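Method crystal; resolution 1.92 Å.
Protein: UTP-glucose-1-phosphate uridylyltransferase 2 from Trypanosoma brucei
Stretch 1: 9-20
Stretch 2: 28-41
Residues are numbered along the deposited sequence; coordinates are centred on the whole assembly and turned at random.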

# COMPACT_ATOMS: atom_id res chain seq x y z
N SER A 9 4.09 9.84 -32.57
CA SER A 9 3.33 10.58 -31.52
C SER A 9 4.13 11.75 -30.93
O SER A 9 5.23 11.58 -30.36
N GLY A 10 3.56 12.96 -31.09
CA GLY A 10 4.14 14.20 -30.55
C GLY A 10 4.05 14.21 -29.02
O GLY A 10 4.97 14.70 -28.35
N ALA A 11 2.95 13.65 -28.49
CA ALA A 11 2.71 13.52 -27.03
C ALA A 11 3.75 12.63 -26.33
O ALA A 11 4.16 12.91 -25.20
N ALA A 12 4.14 11.56 -27.01
CA ALA A 12 5.13 10.59 -26.49
C ALA A 12 6.53 11.18 -26.52
O ALA A 12 7.30 11.06 -25.55
N LEU A 13 6.86 11.86 -27.61
CA LEU A 13 8.13 12.56 -27.73
C LEU A 13 8.29 13.67 -26.66
O LEU A 13 9.36 13.82 -26.04
N ALA A 14 7.21 14.42 -26.44
CA ALA A 14 7.15 15.38 -25.35
C ALA A 14 7.39 14.74 -23.96
O ALA A 14 8.15 15.30 -23.15
N CYS A 15 6.77 13.57 -23.69
CA CYS A 15 6.99 12.83 -22.44
C CYS A 15 8.44 12.37 -22.39
O CYS A 15 9.08 12.44 -21.34
N LEU A 16 8.94 11.93 -23.53
CA LEU A 16 10.30 11.35 -23.62
C LEU A 16 11.32 12.38 -23.23
O LEU A 16 12.19 12.10 -22.38
N GLU A 17 11.20 13.57 -23.83
CA GLU A 17 12.16 14.64 -23.65
C GLU A 17 12.11 15.19 -22.25
O GLU A 17 13.15 15.45 -21.67
N LYS A 18 10.90 15.35 -21.71
CA LYS A 18 10.72 15.82 -20.34
C LYS A 18 11.31 14.83 -19.32
O LYS A 18 11.86 15.25 -18.29
N MET A 19 11.16 13.52 -19.58
CA MET A 19 11.72 12.49 -18.70
C MET A 19 13.25 12.47 -18.73
O MET A 19 13.92 12.45 -17.69
N GLN A 20 13.79 12.47 -19.93
CA GLN A 20 15.23 12.56 -20.12
C GLN A 20 15.82 13.85 -19.50
O GLN A 20 16.93 13.83 -18.96
N CYS A 28 12.71 2.74 -17.70
CA CYS A 28 11.44 3.29 -17.22
C CYS A 28 10.75 4.15 -18.31
O CYS A 28 9.53 4.03 -18.52
N ILE A 29 11.53 4.99 -18.99
CA ILE A 29 11.00 5.81 -20.10
C ILE A 29 10.38 4.88 -21.15
O ILE A 29 9.23 5.05 -21.53
N HIS A 30 11.13 3.87 -21.57
CA HIS A 30 10.68 2.86 -22.53
C HIS A 30 9.37 2.14 -22.13
O HIS A 30 8.44 2.04 -22.93
N ILE A 31 9.31 1.61 -20.90
CA ILE A 31 8.10 0.98 -20.36
C ILE A 31 6.92 1.99 -20.33
O ILE A 31 5.80 1.66 -20.73
N PHE A 32 7.17 3.21 -19.86
CA PHE A 32 6.15 4.26 -19.86
C PHE A 32 5.58 4.56 -21.26
O PHE A 32 4.37 4.74 -21.41
N LEU A 33 6.44 4.63 -22.27
CA LEU A 33 6.00 5.02 -23.61
C LEU A 33 5.24 3.88 -24.29
O LEU A 33 4.37 4.13 -25.11
N ILE A 34 5.56 2.64 -23.89
CA ILE A 34 4.75 1.46 -24.22
C ILE A 34 3.32 1.67 -23.72
O ILE A 34 2.37 1.58 -24.51
N GLN A 35 3.18 1.95 -22.42
CA GLN A 35 1.89 2.19 -21.78
C GLN A 35 1.14 3.41 -22.37
O GLN A 35 -0.08 3.36 -22.52
N HIS A 36 1.90 4.48 -22.64
CA HIS A 36 1.44 5.70 -23.33
C HIS A 36 0.81 5.46 -24.70
O HIS A 36 -0.28 6.01 -25.00
N ALA A 37 1.53 4.71 -25.55
CA ALA A 37 0.94 4.13 -26.76
C ALA A 37 -0.43 3.52 -26.49
O ALA A 37 -1.38 3.88 -27.17
N LEU A 38 -0.55 2.66 -25.46
CA LEU A 38 -1.80 1.93 -25.19
C LEU A 38 -2.94 2.86 -24.83
O LEU A 38 -4.02 2.78 -25.41
N VAL A 39 -2.67 3.74 -23.86
CA VAL A 39 -3.64 4.68 -23.32
C VAL A 39 -4.08 5.71 -24.36
O VAL A 39 -5.27 6.09 -24.41
N ARG A 40 -3.15 6.14 -25.22
CA ARG A 40 -3.48 7.06 -26.33
C ARG A 40 -4.56 6.52 -27.25
O ARG A 40 -5.37 7.29 -27.75
N LYS A 41 -4.61 5.19 -27.42
CA LYS A 41 -5.67 4.49 -28.20
C LYS A 41 -6.87 4.06 -27.36
O LYS A 41 -7.68 3.25 -27.80

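Two neighbouring helices that run nearly antiparallel can pack by interlocking side chains of mixed size, as in this pair from UTP-glucose-1-phosphate uridylyltransferase 2: stretch 1 contributes A11, A12 and C15 but also L16 and M19. Helix 10-20 and helix 28-40 meet at 154° between their N-to-C directions, with axes 10.3 Å apart at closest approach, and bury 551 Å² between them. No hydrogen bond crosses the contact; the packing is largely apolar, with sulfur and aromatic groups mixed in.

The register is set where A12 faces L33 and L16 faces I29. L33 points toward the first helix, and its m,t rotamer (chi1 -67°, chi2 174°) places CD2 against A12 and C15 and CD1 against L16: CD2 lies 3.8 Å from CB of A12 and 4.1 Å from CB of C15, while CD1 meets CD1 of L16 at 3.9 Å. The CA-to-CB bond of L16 points sideways, and its t,t chain (chi1 -179°, chi2 160°) contacts both L33 and I29, with CG 4.3 Å from CG2 of I29.

I29 adopts the same m,t form, and the extended chi2 carries its CG1-CD1 arm along the last turn of stretch 1. There CG1 sits 3.6 Å from CB of M19, and CD1 reaches CG of Q20 at 3.8 Å. M19, which gives up more area to the partner than any other residue here, starts m,t and then turns at chi3 (88°, p). Its SD lies 3.8 Å from CD2 of F32, obliquely to the ring, and its CE comes to 4.2 Å from SG of C28.

In F32, chi1 t places the ring beside C15 and chi2 of 86° sets its tilt, with CE2 of F32 3.7 Å from CB of C15. The m rotamer of C15 directs the sulfur to H36, with SG 3.4 Å from NE2; the same sulfur lies at the edge of the F32 ring.

At the N-terminal end of stretch 1 the contact becomes more polar. H36, chi1 t, lays one ring face against CA of A12, 4.3 Å from the ring centroid in a CH-pi contact, while CB of A11 approaches the ring edge, 3.7 Å from CE1. Its NE2 is hydrogen-bonded elsewhere in the structure, and ND1 accepts a 3.1 Å hydrogen bond from NH2 of R40. With chi1 off-well at 111° and chi3 bent to p, R40 folds back to make that bond and brings NH2 within 3.5 Å of CB of A12. S9, in t, turns OG back to accept a 3.2 Å hydrogen bond from N of A12, and the hydroxyl lies over one face of the guanidinium.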

# COMPACT_ATOMS: atom_id res chain seq x y z
CB SER A 9 2.89 9.60 -30.43
OG SER A 9 2.28 10.26 -29.33
CB ALA A 11 1.31 12.99 -26.75
CB ALA A 12 5.06 9.29 -27.29
CB LEU A 13 8.30 13.11 -29.17
CG LEU A 13 9.69 13.60 -29.55
CD1 LEU A 13 10.61 12.43 -29.36
CD2 LEU A 13 9.68 14.15 -31.01
CB ALA A 14 5.81 16.18 -25.37
CB CYS A 15 6.06 11.61 -22.26
SG CYS A 15 4.28 11.98 -22.20
CB LEU A 16 10.58 10.82 -25.04
CG LEU A 16 11.93 10.17 -25.34
CD1 LEU A 16 11.79 9.33 -26.58
CD2 LEU A 16 13.05 11.22 -25.55
CB GLU A 17 11.95 15.75 -24.71
CG GLU A 17 12.48 15.39 -26.10
CD GLU A 17 12.19 16.43 -27.20
OE1 GLU A 17 11.40 17.38 -27.00
OE2 GLU A 17 12.76 16.27 -28.30
CB LYS A 18 9.23 16.05 -20.04
CG LYS A 18 8.93 16.64 -18.66
CD LYS A 18 7.46 16.99 -18.49
CE LYS A 18 7.24 18.03 -17.37
NZ LYS A 18 5.80 18.47 -17.41
CB MET A 19 11.15 11.10 -19.02
CG MET A 19 9.67 10.96 -18.63
SD MET A 19 8.83 9.48 -19.21
CE MET A 19 9.18 8.34 -17.90
CB GLN A 20 15.58 12.46 -21.60
CG GLN A 20 15.37 11.09 -22.23
CD GLN A 20 15.84 11.05 -23.68
OE1 GLN A 20 16.11 12.08 -24.29
NE2 GLN A 20 15.94 9.85 -24.23
CB CYS A 28 11.63 4.09 -15.93
SG CYS A 28 10.18 5.09 -15.48
CB ILE A 29 12.07 6.75 -20.70
CG1 ILE A 29 12.53 7.79 -19.65
CG2 ILE A 29 11.52 7.45 -21.98
CD1 ILE A 29 13.80 8.51 -19.98
CB HIS A 30 11.84 1.88 -22.83
CG HIS A 30 11.45 0.68 -23.63
ND1 HIS A 30 11.96 -0.57 -23.37
CD2 HIS A 30 10.62 0.53 -24.69
CE1 HIS A 30 11.46 -1.44 -24.22
NE2 HIS A 30 10.64 -0.80 -25.04
CB ILE A 31 8.36 0.38 -18.95
CG1 ILE A 31 9.53 -0.63 -18.99
CG2 ILE A 31 7.09 -0.25 -18.34
CD1 ILE A 31 9.83 -1.34 -17.63
CB PHE A 32 6.67 5.56 -19.19
CG PHE A 32 5.67 6.72 -19.22
CD1 PHE A 32 4.70 6.85 -18.23
CD2 PHE A 32 5.70 7.66 -20.26
CE1 PHE A 32 3.78 7.89 -18.28
CE2 PHE A 32 4.78 8.69 -20.32
CZ PHE A 32 3.83 8.82 -19.33
CB LEU A 33 7.15 5.56 -24.49
CG LEU A 33 7.75 6.89 -24.04
CD1 LEU A 33 8.95 7.27 -24.86
CD2 LEU A 33 6.69 7.96 -24.12
CB ILE A 34 5.35 0.15 -23.61
CG1 ILE A 34 6.54 -0.30 -24.47
CG2 ILE A 34 4.31 -0.97 -23.52
CD1 ILE A 34 7.54 -1.18 -23.74
CB GLN A 35 2.06 2.41 -20.28
CG GLN A 35 2.79 1.30 -19.52
CD GLN A 35 3.05 1.67 -18.09
OE1 GLN A 35 3.32 2.84 -17.79
NE2 GLN A 35 2.96 0.69 -17.20
CB HIS A 36 2.63 6.67 -23.52
CG HIS A 36 2.22 8.09 -23.80
ND1 HIS A 36 1.68 8.49 -25.00
CD2 HIS A 36 2.27 9.19 -23.02
CE1 HIS A 36 1.43 9.79 -24.95
NE2 HIS A 36 1.78 10.24 -23.76
CB ALA A 37 1.86 3.11 -27.39
CB LEU A 38 -1.65 0.87 -24.09
CG LEU A 38 -0.77 -0.36 -24.35
CD1 LEU A 38 -0.92 -1.33 -23.22
CD2 LEU A 38 -1.05 -1.01 -25.71
CB VAL A 39 -3.08 5.31 -22.00
CG1 VAL A 39 -3.91 6.52 -21.53
CG2 VAL A 39 -3.02 4.26 -20.92
CB ARG A 40 -2.22 7.50 -27.11
CG ARG A 40 -2.07 6.97 -28.54
CD ARG A 40 -0.94 7.75 -29.26
NE ARG A 40 0.23 7.74 -28.38
CZ ARG A 40 1.35 7.08 -28.62
NH1 ARG A 40 1.49 6.42 -29.75
NH2 ARG A 40 2.35 7.11 -27.72
CB LYS A 41 -5.13 3.24 -28.91
CG LYS A 41 -3.63 3.08 -28.92
CD LYS A 41 -3.00 3.82 -30.06
CE LYS A 41 -1.51 3.56 -30.08
NZ LYS A 41 -1.02 3.54 -31.48